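Side-chain contacts in ALDH21) (Physcomitrella patens subsp. patens, PDB 5MZ5), which catalyses the NADP(+)-dependent oxidation of succinic semialdehyde to succinate, as a member of the aldehyde dehydrogenase family: residues Glu492-Lys495 / Tyr496-Asp500; Thr138-Ile141 / Asp142-Val146; Ala93-Ala97 / Tyr98-Ala102; Leu468-Ser471 / Pro472-Val476; Ile269-Asp272 / Met273-Arg276. One frame throughout, in Å; residues are numbered along the deposited sequence.

Five local contacts illustrate how an aldehyde dehydrogenase fold fixes its helix starts, helix flanks and loops. Along the chain they come in series: interaction 3, interaction 2, interaction 5, interaction 4, interaction 1. Interaction 3 joins helix 75-94 to helix 97-113, while interaction 2 lies on helix 130-151; their centres are 19 Å apart. Interaction 5 lies on the crossover helix 267-276 of a beta-alpha-beta unit, and interaction 4 in the loop after strand 465-468. Interaction 1, on helix 494-500, touches interaction 2 through Val-494 and interaction 4 through Arg-475. Arg-475 also meets Arg-139 of interaction 2, so helix 130-151 and the loop together bring two succinate-binding arginines side by side.

Interaction 1. Residues Glu492-Lys495 / Tyr496-Asp500; sequences EGVK and YAMDD. With GOL (glycerol), chain G.
Lys-495 holds CG between its backbone N and its carbonyl carbon (chi1 73°), while Tyr-496 turns its CG anti to its own carbonyl carbon; the two side chains therefore run side by side in the same direction. They stand at the start of helix 494-500, for which Gly-493 is the N-cap. The lysine CG sits over one face of the tyrosine ring, 4.0 Å from its centroid and offset toward the rim, a CH-pi contact, and farther along CE comes within 3.4 Å of Tyr-496 OH. That hydroxyl makes a weak hydrogen bond to Glu-157 of a second subunit. Replacing the tyrosine by an alanine would probably leave the extended lysine chain without the ring face it lies on and less restrained, and deprive Glu-157 of the neighbouring subunit of this weak partner. One turn apart, the side chains of Val-494 and Met-498 cross obliquely, Val-494 CG1 3.8 Å from Met-498 SD, on the flank packed against helices 130-151 and 193-205. At the cap, Gly-493 O takes a nearly straight bond from Ala-497 N (2.9 Å, 168° at the hydrogen) and a weak one from Tyr-496 N. Glu-492, before the helix, sends its carboxylate to a salt bridge with Lys-198. A glycerol, also bonded to Glu-150, bridges the backbone and a side chain: its O2 donates to Lys-495 O, and its O1 donates to Asp-499 OD1 at 3.1 Å.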
# COMPACT_ATOMS: atom_id res chain seq x y z
N GLU A 492 -11.64 -3.56 14.78
CA GLU A 492 -11.52 -5.00 14.64
C GLU A 492 -11.84 -5.30 13.17
O GLU A 492 -12.00 -4.38 12.37
CB GLU A 492 -12.31 -5.79 15.68
CG GLU A 492 -11.62 -5.74 17.04
CD GLU A 492 -12.07 -6.71 18.12
OE1 GLU A 492 -11.44 -6.71 19.19
OE2 GLU A 492 -13.02 -7.50 17.89
N GLY A 493 -11.84 -6.56 12.81
CA GLY A 493 -11.79 -7.00 11.43
C GLY A 493 -10.32 -7.38 11.38
O GLY A 493 -9.46 -6.60 11.82
N VAL A 494 -10.04 -8.62 11.01
CA VAL A 494 -8.76 -9.29 11.18
C VAL A 494 -7.51 -8.42 10.92
O VAL A 494 -6.71 -8.27 11.84
CB VAL A 494 -8.67 -10.63 10.43
CG1 VAL A 494 -7.31 -11.27 10.61
CG2 VAL A 494 -9.78 -11.58 10.88
N LYS A 495 -7.34 -7.84 9.70
CA LYS A 495 -6.12 -7.07 9.40
C LYS A 495 -6.00 -5.78 10.25
O LYS A 495 -4.89 -5.40 10.60
CB LYS A 495 -5.95 -6.81 7.89
CG LYS A 495 -6.90 -5.79 7.26
CD LYS A 495 -6.60 -5.68 5.76
CE LYS A 495 -7.30 -4.52 5.10
NZ LYS A 495 -7.40 -4.70 3.63
N TYR A 496 -7.11 -5.18 10.66
CA TYR A 496 -7.12 -3.97 11.52
C TYR A 496 -6.82 -4.34 12.97
O TYR A 496 -6.07 -3.62 13.62
CB TYR A 496 -8.45 -3.20 11.37
CG TYR A 496 -8.81 -2.96 9.92
CD1 TYR A 496 -9.57 -3.89 9.21
CD2 TYR A 496 -8.35 -1.83 9.24
CE1 TYR A 496 -9.87 -3.70 7.86
CE2 TYR A 496 -8.64 -1.64 7.88
CZ TYR A 496 -9.42 -2.56 7.21
OH TYR A 496 -9.72 -2.34 5.89
N ALA A 497 -7.41 -5.46 13.49
CA ALA A 497 -7.11 -5.93 14.85
C ALA A 497 -5.63 -6.29 14.95
O ALA A 497 -4.99 -5.94 15.94
CB ALA A 497 -7.96 -7.14 15.21
N MET A 498 -5.06 -6.90 13.87
CA MET A 498 -3.62 -7.22 13.80
C MET A 498 -2.74 -5.99 13.94
O MET A 498 -1.74 -6.07 14.64
CB MET A 498 -3.28 -7.96 12.50
CG MET A 498 -3.77 -9.36 12.51
SD MET A 498 -3.70 -10.10 10.88
CE MET A 498 -1.89 -10.33 10.75
N ASP A 499 -3.12 -4.85 13.32
CA ASP A 499 -2.39 -3.58 13.44
C ASP A 499 -2.15 -3.14 14.89
O ASP A 499 -1.05 -2.71 15.23
CB ASP A 499 -3.12 -2.46 12.68
CG ASP A 499 -2.70 -2.32 11.24
OD1 ASP A 499 -1.48 -2.12 10.99
OD2 ASP A 499 -3.60 -2.33 10.36
N ASP A 500 -3.18 -3.29 15.76
CA ASP A 500 -3.11 -2.93 17.17
C ASP A 500 -2.24 -3.88 18.01
O ASP A 500 -1.79 -3.50 19.08
CB ASP A 500 -4.52 -2.78 17.76
CG ASP A 500 -5.30 -1.63 17.12
OD1 ASP A 500 -4.73 -0.53 16.97
OD2 ASP A 500 -6.44 -1.85 16.71
C1 GOL G . -0.27 -5.79 9.54
O1 GOL G . -0.43 -4.41 9.19
C2 GOL G . -1.34 -6.67 8.95
O2 GOL G . -2.53 -5.91 8.69
C3 GOL G . -0.87 -7.40 7.71
O3 GOL G . -1.41 -8.73 7.61

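Interaction 2. Residues Thr138-Ile141 / Asp142-Val146; sequences TRTI and DTFQV
Thr-140 and Phe-144, one turn apart on helix 130-151, lie side by side and point the same way, so that the methyl meets the ring at its edge and in its plane. CG2 of the threonine is 3.9 Å from CD2 of the phenylalanine, and Thr-140 O, which accepts the backbone bond from Phe-144 N, lies near the same ring plane. Thr-143 instead folds back on the helix. With OG1 anti to the carbonyl carbon (chi1 -59°), its hydroxyl donates to Arg-139 O at 2.8 Å, while Thr-143 N reaches that oxygen at 2.9 Å from the other face of the carbonyl plane. Two donors of one residue thus grip a single acceptor. A valine here would probably leave Arg-139 O with the amide bond alone and cost Asn-193 its weak hydroxyl partner. Asp-142 turns elsewhere, its OD2 bonded to Ser-164 of a second subunit. Arg-139, a succinate-binding residue, points away from the following turn and is salt-bridged to Asp-477. Around this turn, Phe-144 packs against helix 97-113, Ile-141 against helices 97-113 and 115-126, and Thr-140 and Thr-143 against helix 193-205.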
# COMPACT_ATOMS: atom_id res chain seq x y z
N THR A 138 -19.94 -20.28 10.90
CA THR A 138 -19.48 -19.98 9.54
C THR A 138 -18.64 -18.71 9.54
O THR A 138 -17.60 -18.66 8.89
CB THR A 138 -20.69 -19.83 8.57
OG1 THR A 138 -21.48 -21.02 8.61
CG2 THR A 138 -20.27 -19.53 7.13
N ARG A 139 -19.11 -17.67 10.24
CA ARG A 139 -18.40 -16.41 10.30
C ARG A 139 -17.09 -16.55 11.08
O ARG A 139 -16.11 -15.89 10.72
CB ARG A 139 -19.29 -15.32 10.90
CG ARG A 139 -20.34 -14.80 9.91
CD ARG A 139 -21.14 -13.65 10.52
NE ARG A 139 -20.26 -12.52 10.83
CZ ARG A 139 -20.54 -11.56 11.70
NH1 ARG A 139 -21.70 -11.55 12.34
NH2 ARG A 139 -19.65 -10.60 11.94
N THR A 140 -17.06 -17.43 12.13
CA THR A 140 -15.87 -17.74 12.93
C THR A 140 -14.85 -18.47 12.05
O THR A 140 -13.66 -18.19 12.15
CB THR A 140 -16.23 -18.53 14.20
OG1 THR A 140 -17.12 -17.74 14.98
CG2 THR A 140 -14.98 -18.91 15.05
N ILE A 141 -15.34 -19.40 11.19
CA ILE A 141 -14.52 -20.12 10.20
C ILE A 141 -13.89 -19.09 9.23
O ILE A 141 -12.67 -19.14 9.03
CB ILE A 141 -15.27 -21.30 9.50
CG1 ILE A 141 -15.48 -22.47 10.51
CG2 ILE A 141 -14.52 -21.81 8.25
CD1 ILE A 141 -16.51 -23.51 10.17
N ASP A 142 -14.68 -18.10 8.75
CA ASP A 142 -14.18 -17.04 7.86
C ASP A 142 -13.13 -16.16 8.55
O ASP A 142 -12.17 -15.77 7.91
CB ASP A 142 -15.32 -16.14 7.35
CG ASP A 142 -16.32 -16.75 6.38
OD1 ASP A 142 -16.04 -17.86 5.85
OD2 ASP A 142 -17.38 -16.12 6.13
N THR A 143 -13.33 -15.85 9.84
CA THR A 143 -12.44 -15.00 10.65
C THR A 143 -11.08 -15.68 10.81
O THR A 143 -10.06 -15.03 10.59
CB THR A 143 -13.11 -14.67 12.00
OG1 THR A 143 -14.34 -13.99 11.72
CG2 THR A 143 -12.25 -13.80 12.90
N PHE A 144 -11.07 -16.97 11.19
CA PHE A 144 -9.83 -17.73 11.34
C PHE A 144 -9.13 -17.94 9.98
O PHE A 144 -7.90 -17.94 9.93
CB PHE A 144 -10.07 -19.07 12.06
CG PHE A 144 -9.99 -18.94 13.55
CD1 PHE A 144 -8.75 -18.90 14.20
CD2 PHE A 144 -11.14 -18.80 14.32
CE1 PHE A 144 -8.66 -18.74 15.59
CE2 PHE A 144 -11.05 -18.66 15.71
CZ PHE A 144 -9.82 -18.60 16.33
N GLN A 145 -9.93 -18.07 8.89
CA GLN A 145 -9.44 -18.23 7.53
C GLN A 145 -8.78 -16.95 7.04
O GLN A 145 -7.69 -17.02 6.51
CB GLN A 145 -10.54 -18.72 6.55
CG GLN A 145 -10.03 -18.96 5.11
CD GLN A 145 -8.97 -20.05 5.04
OE1 GLN A 145 -9.09 -21.10 5.67
NE2 GLN A 145 -7.89 -19.81 4.32
N VAL A 146 -9.41 -15.77 7.28
CA VAL A 146 -8.84 -14.46 6.94
C VAL A 146 -7.50 -14.31 7.71
O VAL A 146 -6.51 -13.88 7.11
CB VAL A 146 -9.80 -13.26 7.20
CG1 VAL A 146 -9.10 -11.92 7.01
CG2 VAL A 146 -11.04 -13.34 6.31

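Interaction 3. Residues Ala93-Ala97 / Tyr98-Ala102; sequences AAMGA and YERKA
Met-95 and Gly-96 take extended backbone angles between helix 75-94 and helix 97-113, and the chain then coils so that Gly-96 O receives both Glu-99 N (3.0 Å) and Arg-100 N (3.2 Å). The second donor lies in the carbonyl plane, the first well above it. Glu-99, extended beyond CG, reaches back with OE2 to Gly-96 N at 2.9 Å and 165°, using its anti lone pair. This is one half of a capping box: Gly-96 is the N-cap and Glu-99 the third residue of the helix, but the glycine has no side chain to return the bond. A CB there would also run into Tyr-98 CE1. The adjacent helix-start amide, Ala-97 N, is satisfied by Asp-162 of a fourth subunit. On the other flank Arg-100, bent at chi3 (-52°), lays one face of its guanidinium over Ala-97 CA, 3.4 Å above the group's plane. Its NE and NH1 donate to Ala-204 O and Ser-151 O, and its NH2 to a water at 2.8 Å. Met-95 bends at its end too, bringing CE to 3.9 Å from Glu-99 CB, while its CB faces Arg-100 CG.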
# COMPACT_ATOMS: atom_id res chain seq x y z
N ALA A 93 7.14 -14.91 19.03
CA ALA A 93 7.79 -13.94 18.14
C ALA A 93 8.80 -14.59 17.16
O ALA A 93 9.02 -14.04 16.09
CB ALA A 93 8.47 -12.85 18.97
N ALA A 94 9.38 -15.76 17.51
CA ALA A 94 10.34 -16.51 16.68
C ALA A 94 9.67 -17.51 15.71
O ALA A 94 10.35 -18.06 14.85
CB ALA A 94 11.36 -17.24 17.56
N MET A 95 8.37 -17.78 15.84
CA MET A 95 7.66 -18.67 14.92
C MET A 95 7.77 -18.13 13.48
O MET A 95 7.68 -16.91 13.26
CB MET A 95 6.17 -18.72 15.26
CG MET A 95 5.83 -19.50 16.50
SD MET A 95 4.09 -19.32 16.90
CE MET A 95 3.35 -20.59 15.82
N GLY A 96 7.91 -19.04 12.52
CA GLY A 96 7.88 -18.69 11.10
C GLY A 96 6.45 -18.32 10.75
O GLY A 96 5.51 -18.77 11.42
N ALA A 97 6.27 -17.46 9.72
CA ALA A 97 4.93 -17.01 9.28
C ALA A 97 4.04 -18.20 8.91
O ALA A 97 2.86 -18.22 9.27
CB ALA A 97 5.05 -16.03 8.11
N TYR A 98 4.63 -19.23 8.26
CA TYR A 98 3.95 -20.47 7.85
C TYR A 98 3.50 -21.29 9.08
O TYR A 98 2.53 -22.04 8.97
CB TYR A 98 4.84 -21.32 6.90
CG TYR A 98 6.04 -21.95 7.60
CD1 TYR A 98 7.22 -21.24 7.77
CD2 TYR A 98 5.95 -23.22 8.17
CE1 TYR A 98 8.29 -21.78 8.49
CE2 TYR A 98 7.02 -23.78 8.88
CZ TYR A 98 8.19 -23.05 9.03
OH TYR A 98 9.26 -23.59 9.71
N GLU A 99 4.20 -21.17 10.22
CA GLU A 99 3.83 -21.87 11.46
C GLU A 99 2.60 -21.23 12.07
O GLU A 99 1.72 -21.95 12.51
CB GLU A 99 4.99 -21.90 12.48
CG GLU A 99 6.16 -22.74 12.03
CD GLU A 99 7.30 -22.85 13.03
OE1 GLU A 99 7.64 -24.00 13.40
OE2 GLU A 99 7.85 -21.80 13.44
N ARG A 100 2.54 -19.88 12.06
CA ARG A 100 1.37 -19.13 12.55
C ARG A 100 0.17 -19.47 11.67
O ARG A 100 -0.91 -19.74 12.20
CB ARG A 100 1.64 -17.61 12.58
CG ARG A 100 2.78 -17.20 13.50
CD ARG A 100 2.84 -15.70 13.72
NE ARG A 100 2.85 -14.92 12.47
CZ ARG A 100 3.94 -14.54 11.82
NH1 ARG A 100 3.85 -13.83 10.71
NH2 ARG A 100 5.15 -14.86 12.29
N LYS A 101 0.38 -19.55 10.33
CA LYS A 101 -0.64 -19.93 9.36
C LYS A 101 -1.16 -21.35 9.62
O LYS A 101 -2.37 -21.56 9.57
CB LYS A 101 -0.08 -19.85 7.93
CG LYS A 101 -1.16 -19.98 6.86
CD LYS A 101 -0.58 -19.97 5.47
CE LYS A 101 -1.69 -19.86 4.45
NZ LYS A 101 -1.25 -20.29 3.11
N ALA A 102 -0.25 -22.32 9.85
CA ALA A 102 -0.59 -23.71 10.12
C ALA A 102 -1.49 -23.85 11.35
O ALA A 102 -2.43 -24.65 11.32
CB ALA A 102 0.67 -24.57 10.26
O HOH W 1 6.04 -14.96 14.99

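Interaction 4. Residues Leu468-Ser471 / Pro472-Val476; sequences LNDS and PALRV
Ser-471 is pressed against Pro-472, and this is the tight end of the contact: Ser-471 CB and Pro-472 CD are only 3.4 Å apart, closer than carbons usually pack. The serine's first torsion, 96° and off any staggered value, carries OG past Pro-472 N toward the next residue, where Ala-473 N donates to it at 3.1 Å along a fairly straight line (161°). A hydroxyl taking the amide two residues ahead makes an ST turn, here nested in the type I beta turn from Ser-471 to Leu-474. Just before it, Ser-471 N is held by Asp-470 OD1 at 2.7 Å, so amide and hydroxyl of the serine are each engaged.

The looser side lies between Asp-470 and Leu-474. These side chains cross at about a right angle and meet through a single pair, OD2 and CD2, 3.7 Å apart, with the leucine partly exposed. The carboxylate's stronger ties lead elsewhere: OD2 is salt-bridged to Arg-307 and to Arg-510 of a second subunit, which would probably favour its charged form. Beyond the turn the chain extends to Arg-475, a succinate-binding residue that makes a cation-pi contact with Tyr-481, while Ala-473 touches Tyr-314 of the same site. The turn follows strand 465-468, which runs beside strand 443-447; Pro-472 packs on strand 290-294, and Arg-475 reaches helix 193-205.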
# COMPACT_ATOMS: atom_id res chain seq x y z
N LEU A 468 -24.76 0.88 2.88
CA LEU A 468 -25.49 1.37 1.73
C LEU A 468 -26.36 0.27 1.12
O LEU A 468 -25.85 -0.76 0.64
CB LEU A 468 -24.50 1.98 0.70
CG LEU A 468 -25.07 2.60 -0.59
CD1 LEU A 468 -26.21 3.64 -0.30
CD2 LEU A 468 -23.95 3.24 -1.41
N ASN A 469 -27.68 0.49 1.15
CA ASN A 469 -28.75 -0.38 0.63
C ASN A 469 -28.80 -1.74 1.35
O ASN A 469 -29.01 -2.81 0.77
CB ASN A 469 -28.69 -0.48 -0.90
CG ASN A 469 -28.98 0.87 -1.49
OD1 ASN A 469 -29.70 1.67 -0.89
ND2 ASN A 469 -28.37 1.21 -2.61
N ASP A 470 -28.64 -1.65 2.66
CA ASP A 470 -28.80 -2.69 3.67
C ASP A 470 -28.88 -1.94 5.00
O ASP A 470 -28.56 -0.75 5.06
CB ASP A 470 -27.69 -3.77 3.64
CG ASP A 470 -28.08 -5.12 4.25
OD1 ASP A 470 -29.02 -5.16 5.08
OD2 ASP A 470 -27.45 -6.14 3.90
N SER A 471 -29.37 -2.63 6.03
CA SER A 471 -29.53 -2.09 7.37
C SER A 471 -28.15 -1.98 8.03
O SER A 471 -27.20 -2.65 7.56
CB SER A 471 -30.46 -2.99 8.19
OG SER A 471 -29.69 -3.90 8.96
N PRO A 472 -28.01 -1.22 9.15
CA PRO A 472 -26.70 -1.11 9.83
C PRO A 472 -26.21 -2.41 10.49
O PRO A 472 -25.08 -2.43 11.00
CB PRO A 472 -26.94 -0.04 10.91
CG PRO A 472 -28.45 -0.10 11.17
CD PRO A 472 -29.03 -0.37 9.82
N ALA A 473 -27.04 -3.47 10.52
CA ALA A 473 -26.67 -4.72 11.17
C ALA A 473 -25.70 -5.60 10.34
O ALA A 473 -25.31 -6.68 10.80
CB ALA A 473 -27.91 -5.50 11.59
N LEU A 474 -25.23 -5.10 9.21
CA LEU A 474 -24.29 -5.81 8.35
C LEU A 474 -22.83 -5.67 8.77
O LEU A 474 -22.33 -4.57 8.97
CB LEU A 474 -24.49 -5.40 6.88
CG LEU A 474 -23.64 -6.10 5.80
CD1 LEU A 474 -23.93 -7.60 5.74
CD2 LEU A 474 -23.89 -5.47 4.44
N ARG A 475 -22.15 -6.81 8.90
CA ARG A 475 -20.73 -6.89 9.17
C ARG A 475 -20.06 -8.01 8.37
O ARG A 475 -20.45 -9.17 8.48
CB ARG A 475 -20.42 -7.04 10.67
CG ARG A 475 -18.89 -6.98 10.93
CD ARG A 475 -18.50 -7.43 12.32
NE ARG A 475 -17.05 -7.36 12.51
CZ ARG A 475 -16.44 -7.62 13.66
NH1 ARG A 475 -17.14 -7.98 14.73
NH2 ARG A 475 -15.12 -7.48 13.76
N VAL A 476 -19.02 -7.65 7.61
CA VAL A 476 -18.16 -8.60 6.91
C VAL A 476 -16.95 -8.74 7.83
O VAL A 476 -16.40 -7.74 8.30
CB VAL A 476 -17.78 -8.17 5.46
CG1 VAL A 476 -16.92 -9.25 4.79
CG2 VAL A 476 -19.03 -7.91 4.64

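Interaction 5. Residues Ile269-Asp272 / Met273-Arg276; sequences IGWD and MKAR
Asp-272 and Arg-276, one turn apart near the end of helix 267-276, form a salt bridge in which the guanidinium comes side-on. Asp-272 OD2 accepts from both Arg-276 NE and Arg-276 NH1, each at 3.1 Å, and the two nitrogens approach from the same face of the carboxylate plane, on the syn side. A weak bond from Arg-276 NE to Asp-272 OD1, 3.4 Å long, adds to the grip. The oxygen OD2 lies close to the guanidinium plane, although the two flat groups are turned 32° apart. The aspartate reaches forward because its CG is anti to the backbone N (chi1 176°), and the arginine returns by bending at chi3. Its remaining nitrogen, NH2, is salt-bridged to Asp-250, so the cation is shared between two acids, which probably steadies all three charges.

This helix is the crossover of a beta-alpha-beta unit between strands 260-264 and 281-285, and Gly-270 may belong to a glycine-rich Rossmann-type turn; the Ile-269 side chain lies near that of Ser-266, which binds NADP(+). Gly-270 O accepts Lys-274 N at 3.0 Å, and Trp-271 O accepts Ala-275 N. Lys-274 lies alongside Trp-271, its CD at the indole edge, in plane and 3.6 Å from CZ3. Its NZ donates to the carbonyls of Gly-278 and Lys-280 of a second subunit. The indole NE1 has a weak bond to Asp-486 O, and Lys-279 of that second subunit makes a cation-pi contact with the ring. The side chains of Met-273 and Ile-269 slant across each other, Met-273 SD 4.0 Å from Ile-269 CG2, both packing on Phe-263.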
# COMPACT_ATOMS: atom_id res chain seq x y z
N ILE A 269 -18.35 -0.20 31.54
CA ILE A 269 -17.33 -1.14 32.00
C ILE A 269 -16.04 -0.89 31.21
O ILE A 269 -14.97 -0.75 31.81
CB ILE A 269 -17.84 -2.62 31.86
CG1 ILE A 269 -19.14 -2.89 32.72
CG2 ILE A 269 -16.73 -3.67 32.12
CD1 ILE A 269 -19.07 -2.69 34.21
N GLY A 270 -16.16 -0.82 29.88
CA GLY A 270 -15.05 -0.60 28.96
C GLY A 270 -14.30 0.69 29.17
O GLY A 270 -13.08 0.67 29.33
N TRP A 271 -15.02 1.82 29.22
CA TRP A 271 -14.40 3.12 29.48
C TRP A 271 -13.67 3.18 30.81
O TRP A 271 -12.60 3.77 30.89
CB TRP A 271 -15.42 4.28 29.34
CG TRP A 271 -15.91 4.45 27.92
CD1 TRP A 271 -17.20 4.36 27.49
CD2 TRP A 271 -15.11 4.70 26.76
NE1 TRP A 271 -17.26 4.60 26.14
CE2 TRP A 271 -15.99 4.82 25.66
CE3 TRP A 271 -13.73 4.87 26.54
CZ2 TRP A 271 -15.55 5.11 24.37
CZ3 TRP A 271 -13.29 5.15 25.25
CH2 TRP A 271 -14.18 5.26 24.18
N ASP A 272 -14.23 2.54 31.84
CA ASP A 272 -13.60 2.45 33.15
C ASP A 272 -12.31 1.59 33.10
O ASP A 272 -11.34 1.92 33.76
CB ASP A 272 -14.60 1.93 34.20
CG ASP A 272 -13.95 1.74 35.54
OD1 ASP A 272 -13.50 2.76 36.13
OD2 ASP A 272 -13.77 0.57 35.95
N MET A 273 -12.32 0.50 32.33
CA MET A 273 -11.11 -0.33 32.15
C MET A 273 -10.00 0.46 31.43
O MET A 273 -8.83 0.38 31.84
CB MET A 273 -11.41 -1.63 31.39
CG MET A 273 -12.15 -2.64 32.22
SD MET A 273 -12.90 -3.89 31.17
CE MET A 273 -11.46 -4.89 30.73
N LYS A 274 -10.38 1.26 30.41
CA LYS A 274 -9.42 2.11 29.67
C LYS A 274 -8.77 3.11 30.63
O LYS A 274 -7.54 3.25 30.62
CB LYS A 274 -10.14 2.85 28.50
CG LYS A 274 -9.20 3.70 27.64
CD LYS A 274 -9.99 4.59 26.68
CE LYS A 274 -9.11 5.49 25.81
NZ LYS A 274 -8.59 6.67 26.55
N ALA A 275 -9.59 3.76 31.53
CA ALA A 275 -9.13 4.72 32.52
C ALA A 275 -8.14 4.13 33.52
O ALA A 275 -7.21 4.83 33.94
CB ALA A 275 -10.32 5.31 33.26
N ARG A 276 -8.30 2.83 33.87
CA ARG A 276 -7.46 2.19 34.89
C ARG A 276 -6.44 1.19 34.37
O ARG A 276 -5.72 0.60 35.17
CB ARG A 276 -8.35 1.53 35.97
CG ARG A 276 -9.23 2.52 36.75
CD ARG A 276 -10.17 1.88 37.77
NE ARG A 276 -10.98 0.80 37.20
CZ ARG A 276 -10.66 -0.49 37.24
NH1 ARG A 276 -11.43 -1.39 36.66
NH2 ARG A 276 -9.55 -0.89 37.85